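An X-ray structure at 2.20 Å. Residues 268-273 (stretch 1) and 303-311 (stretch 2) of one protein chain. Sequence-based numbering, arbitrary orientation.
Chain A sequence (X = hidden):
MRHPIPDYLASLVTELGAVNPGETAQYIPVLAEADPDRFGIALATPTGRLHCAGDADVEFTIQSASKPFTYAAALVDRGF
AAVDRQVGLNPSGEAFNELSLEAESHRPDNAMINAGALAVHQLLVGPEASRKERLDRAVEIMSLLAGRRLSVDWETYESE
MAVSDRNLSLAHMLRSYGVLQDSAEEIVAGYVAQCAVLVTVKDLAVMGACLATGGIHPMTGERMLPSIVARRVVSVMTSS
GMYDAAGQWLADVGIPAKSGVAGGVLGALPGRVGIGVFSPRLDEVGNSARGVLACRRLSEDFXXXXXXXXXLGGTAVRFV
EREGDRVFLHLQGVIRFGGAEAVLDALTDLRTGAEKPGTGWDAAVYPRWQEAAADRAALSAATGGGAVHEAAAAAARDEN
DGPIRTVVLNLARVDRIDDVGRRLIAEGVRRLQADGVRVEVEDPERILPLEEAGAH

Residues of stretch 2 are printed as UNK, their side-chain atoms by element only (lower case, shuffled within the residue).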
ATOM      1  N   ALA A 268      -0.117   8.487  -8.039  1.00 17.86           N
ATOM      2  CA  ALA A 268      -0.851   7.251  -8.265  1.00 19.60           C
ATOM      3  C   ALA A 268      -0.908   6.455  -6.969  1.00 20.57           C
ATOM      4  O   ALA A 268       0.061   5.798  -6.588  1.00 18.47           O
ATOM      5  CB  ALA A 268      -0.181   6.435  -9.361  1.00 19.09           C
ATOM      6  N   LEU A 269      -2.051   6.531  -6.294  1.00 19.91           N
ATOM      7  CA  LEU A 269      -2.261   5.834  -5.029  1.00 15.47           C
ATOM      8  C   LEU A 269      -3.113   4.596  -5.296  1.00 18.86           C
ATOM      9  O   LEU A 269      -4.323   4.694  -5.520  1.00 21.13           O
ATOM     10  CB  LEU A 269      -2.961   6.767  -4.037  1.00 13.44           C
ATOM     11  CG  LEU A 269      -3.218   6.184  -2.645  1.00 18.51           C
ATOM     12  CD1 LEU A 269      -1.894   5.741  -2.035  1.00 20.04           C
ATOM     13  CD2 LEU A 269      -3.901   7.216  -1.761  1.00 12.66           C
ATOM     14  N   PRO A 270      -2.489   3.409  -5.265  1.00 18.42           N
ATOM     15  CA  PRO A 270      -3.176   2.141  -5.514  1.00 17.52           C
ATOM     16  C   PRO A 270      -4.566   1.977  -4.922  1.00 18.45           C
ATOM     17  O   PRO A 270      -4.778   2.171  -3.726  1.00 16.66           O
ATOM     18  CB  PRO A 270      -2.191   1.108  -4.974  1.00 18.30           C
ATOM     19  CG  PRO A 270      -0.871   1.734  -5.308  1.00 17.78           C
ATOM     20  CD  PRO A 270      -1.086   3.173  -4.879  1.00 16.13           C
ATOM     21  N   GLY A 271      -5.507   1.604  -5.784  1.00 17.28           N
ATOM     22  CA  GLY A 271      -6.869   1.373  -5.350  1.00 17.76           C
ATOM     23  C   GLY A 271      -7.705   2.593  -5.031  1.00 19.56           C
ATOM     24  O   GLY A 271      -8.888   2.457  -4.719  1.00 18.33           O
ATOM     25  N   ARG A 272      -7.133   3.790  -5.108  1.00 19.45           N
ATOM     26  CA  ARG A 272      -7.947   4.948  -4.790  1.00 20.51           C
ATOM     27  C   ARG A 272      -7.938   6.164  -5.693  1.00 20.04           C
ATOM     28  O   ARG A 272      -9.002   6.708  -5.970  1.00 20.81           O
ATOM     29  CB  ARG A 272      -7.686   5.359  -3.346  1.00 25.64           C
ATOM     30  CG  ARG A 272      -8.349   4.378  -2.395  1.00 32.82           C
ATOM     31  CD  ARG A 272      -7.772   4.456  -1.033  1.00 35.95           C
ATOM     32  NE  ARG A 272      -6.384   4.016  -0.999  1.00 30.34           N
ATOM     33  CZ  ARG A 272      -5.588   4.268   0.030  1.00 28.07           C
ATOM     34  NH1 ARG A 272      -6.072   4.950   1.059  1.00 23.68           N
ATOM     35  NH2 ARG A 272      -4.329   3.847   0.036  1.00 25.58           N
ATOM     36  N   VAL A 273      -6.781   6.593  -6.184  1.00 21.78           N
ATOM     37  CA  VAL A 273      -6.800   7.786  -7.014  1.00 20.02           C
ATOM     38  C   VAL A 273      -5.571   8.050  -7.883  1.00 21.66           C
ATOM     39  O   VAL A 273      -4.452   7.673  -7.541  1.00 22.60           O
ATOM     40  CB  VAL A 273      -7.057   9.022  -6.111  1.00 21.55           C
ATOM     41  CG1 VAL A 273      -5.790   9.372  -5.342  1.00 16.76           C
ATOM     42  CG2 VAL A 273      -7.570  10.192  -6.932  1.00 23.49           C
ATOM     43  N   UNK A 303      -6.608  12.156   4.460  1.00 23.57           N
ATOM     44  CA  UNK A 303      -5.978  11.042   5.165  1.00 26.51           C
ATOM     45  C   UNK A 303      -5.724   9.878   4.213  1.00 22.42           C
ATOM     46  O   UNK A 303      -6.127   8.740   4.462  1.00 22.81           O
ATOM     47  n   UNK A 303      -5.027  14.812  10.359  1.00 67.58           N
ATOM     48  n   UNK A 303      -5.758  13.282   8.800  1.00 60.30           N
ATOM     49  n   UNK A 303      -3.881  12.847  10.058  1.00 65.99           N
ATOM     50  c   UNK A 303      -4.886  13.649   9.735  1.00 65.60           C
ATOM     51  c   UNK A 303      -5.686  12.027   8.054  1.00 52.33           C
ATOM     52  c   UNK A 303      -6.843  10.595   6.344  1.00 36.13           C
ATOM     53  c   UNK A 303      -7.014  11.678   7.395  1.00 44.96           C
ATOM     54  N   UNK A 304      -5.057  10.195   3.108  1.00 18.93           N
ATOM     55  CA  UNK A 304      -4.703   9.218   2.093  1.00 19.15           C
ATOM     56  C   UNK A 304      -3.258   8.789   2.343  1.00 22.09           C
ATOM     57  O   UNK A 304      -2.411   9.607   2.706  1.00 24.95           O
ATOM     58  c   UNK A 304      -6.279  10.080   0.230  1.00 19.81           C
ATOM     59  c   UNK A 304      -6.292  10.880  -1.060  1.00 22.13           C
ATOM     60  c   UNK A 304      -4.842   9.835   0.698  1.00 15.51           C
ATOM     61  c   UNK A 304      -6.970   8.740   0.022  1.00 25.60           C
ATOM     62  N   UNK A 305      -2.977   7.506   2.157  1.00 17.52           N
ATOM     63  CA  UNK A 305      -1.638   7.003   2.384  1.00 17.34           C
ATOM     64  C   UNK A 305      -1.539   5.568   1.900  1.00 20.00           C
ATOM     65  O   UNK A 305      -2.468   4.785   2.064  1.00 20.28           O
ATOM     66  c   UNK A 305       1.036   7.880   4.648  1.00 17.66           C
ATOM     67  c   UNK A 305       2.147   6.028   4.268  1.00 16.79           C
ATOM     68  c   UNK A 305      -1.306   7.068   3.876  1.00 19.04           C
ATOM     69  n   UNK A 305       0.883   5.817   3.947  1.00 15.33           N
ATOM     70  c   UNK A 305       0.158   6.964   4.173  1.00 18.78           C
ATOM     71  n   UNK A 305       2.268   7.272   4.696  1.00 15.36           N
ATOM     72  N   UNK A 306      -0.400   5.235   1.312  1.00 20.50           N
ATOM     73  CA  UNK A 306      -0.155   3.900   0.791  1.00 20.39           C
ATOM     74  C   UNK A 306      -0.302   2.816   1.858  1.00 17.97           C
ATOM     75  O   UNK A 306      -0.567   1.661   1.538  1.00 17.10           O
ATOM     76  c   UNK A 306       1.657   2.551  -0.518  1.00 24.96           C
ATOM     77  c   UNK A 306       1.258   3.838   0.202  1.00 21.75           C
ATOM     78  c   UNK A 306       0.812   2.389  -1.776  1.00 23.94           C
ATOM     79  c   UNK A 306       3.134   2.601  -0.877  1.00 26.34           C
ATOM     80  N   UNK A 307      -0.139   3.192   3.123  1.00 18.63           N
ATOM     81  CA  UNK A 307      -0.210   2.235   4.222  1.00 21.35           C
ATOM     82  C   UNK A 307      -1.562   2.023   4.905  1.00 24.88           C
ATOM     83  O   UNK A 307      -1.634   1.300   5.901  1.00 25.95           O
ATOM     84  c   UNK A 307       0.817   2.608   5.299  1.00 22.86           C
ATOM     85  s   UNK A 307       2.851   1.170   4.105  1.00 29.12           S
ATOM     86  c   UNK A 307       2.251   2.709   4.808  1.00 24.48           C
ATOM     87  c   UNK A 307       4.086   1.765   2.982  1.00 25.53           C
ATOM     88  N   UNK A 308      -2.636   2.632   4.420  1.00 28.28           N
ATOM     89  CA  UNK A 308      -3.902   2.393   5.110  1.00 35.04           C
ATOM     90  C   UNK A 308      -4.545   1.077   4.715  1.00 34.55           C
ATOM     91  O   UNK A 308      -4.373   0.592   3.595  1.00 33.95           O
ATOM     92  o   UNK A 308      -5.265   5.206   3.277  1.00 29.53           O
ATOM     93  c   UNK A 308      -4.876   3.550   4.915  1.00 38.19           C
ATOM     94  o   UNK A 308      -4.726   3.167   2.603  1.00 48.63           O
ATOM     95  c   UNK A 308      -4.960   4.007   3.495  1.00 38.96           C
ATOM     96  N   UNK A 309      -5.271   0.489   5.659  1.00 38.76           N
ATOM     97  CA  UNK A 309      -5.913  -0.791   5.419  1.00 43.85           C
ATOM     98  C   UNK A 309      -7.296  -0.712   4.810  1.00 46.19           C
ATOM     99  O   UNK A 309      -8.231  -1.341   5.300  1.00 46.86           O
ATOM    100  N   UNK A 310      -7.427   0.055   3.735  1.00 47.67           N
ATOM    101  CA  UNK A 310      -8.710   0.204   3.063  1.00 47.87           C
ATOM    102  C   UNK A 310      -8.924  -0.996   2.139  1.00 45.34           C
ATOM    103  O   UNK A 310      -8.811  -0.877   0.918  1.00 49.02           O
ATOM    104  o   UNK A 310     -10.445   2.987   1.573  1.00 41.95           O
ATOM    105  o   UNK A 310     -10.768   0.838   1.233  1.00 49.44           O
ATOM    106  c   UNK A 310     -10.076   1.797   1.645  1.00 47.01           C
ATOM    107  c   UNK A 310      -8.722   1.501   2.249  1.00 46.96           C
ATOM    108  N   UNK A 311      -9.219  -2.153   2.722  1.00 36.57           N
ATOM    109  CA  UNK A 311      -9.432  -3.356   1.927  1.00 31.46           C
ATOM    110  C   UNK A 311     -10.850  -3.888   2.045  1.00 27.97           C
ATOM    111  O   UNK A 311     -11.528  -3.650   3.041  1.00 26.84           O
ATOM    112  c   UNK A 311      -8.451  -4.451   2.344  1.00 30.77           C
ATOM    113  o   UNK A 311      -7.118  -4.052   2.097  1.00 34.71           O
TER
HETATM  114  O   HOH W   1      -9.476   5.485   1.241  1.00 15.50           O

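Position 303 carries seven side-chain atoms: three carbons in a row, a nitrogen, then a carbon bearing two more nitrogens. That guanidinium makes it Arg303. It has just left a helix with positive phi, and its side chain leads away from stretch 1 without touching it.

Position 304 has four carbons, forked at the second; the first lies against Leu269, and one branch end nears Arg272. The fork after one plain carbon rules out isoleucine and valine, so this is Leu304. Its CB lies 3.7 Å from Leu269 CD2, an apolar contact, and one of its methyls, CD2, comes within 4.0 Å of Arg272 NH1. The CA-to-CB bond points sideways, yet the end of the chain comes nearer to stretch 1.

At 305, one carbon leads to a five-membered ring of three carbons and two nitrogens, which is His305. The CA-to-CB bond points away from stretch 1, and the backbone does the work there: His305 O accepts a hydrogen bond from Arg272 NH2 at 2.9 Å. Both ring nitrogens are used, NE2 elsewhere in the structure and ND1 by the backbone N of position 307, 2.9 Å away.

Position 306 again shows four carbons forked at the second, with a branch end packed on Pro270: Leu306. Its CA-to-CB bond points away, but the chain end returns, and Leu306 CD1 packs 3.7 Å from Pro270 CD. Its backbone N sits 3.7 Å from Leu269 CD1.

The side chain at 307 is unbranched, two carbons, a sulfur and a last carbon, so it is Met307. Its CA-to-CB bond points away, and the side chain makes no contact with stretch 1.

Position 308 has two carbons, the second carrying two oxygens. A short carboxylate facing the Arg272 guanidinium reads as Asp308. Arg272 NH1 to Asp308 OD1 is a hydrogen bond and salt bridge modelled at 2.4 Å; that is very short, and the place of NH1 is less sure than the pairing. The residue closes a type I turn begun at His305, with Asp308 N bonded to His305 O at 3.2 Å.

No side-chain atom follows CA at 309, so it is Gly309, and it makes no contact with stretch 1.

Two carbons and two oxygens recur at 310, one oxygen nearing the Arg272 side chain, giving Asp310. Its OD2 is 4.0 Å from Arg272 CD and accepts from the water at 2.7 Å; that water in turn accepts a weak hydrogen bond from Arg272 NH1 at 3.5 Å.

At 311, one carbon and one oxygen make Ser311, out of reach of stretch 1.

Stretch 1 meets stretch 2 through an apolar pair, Leu269 and Pro270, and one buried arginine, Arg272. Leu269 and Pro270 supply the apolar surface for Leu304 and Leu306, while Arg272 reaches across to a turn. The turn brings its first carbonyl and its last carboxylate together, so that both meet the edge of the guanidinium, near its plane. One charge thus satisfies a backbone acceptor and an acid at once. The rule to take is that the turn positions the acceptors, and a single long side chain reads them.

Stretch 2, residues 303-311: RLHLMDGDS
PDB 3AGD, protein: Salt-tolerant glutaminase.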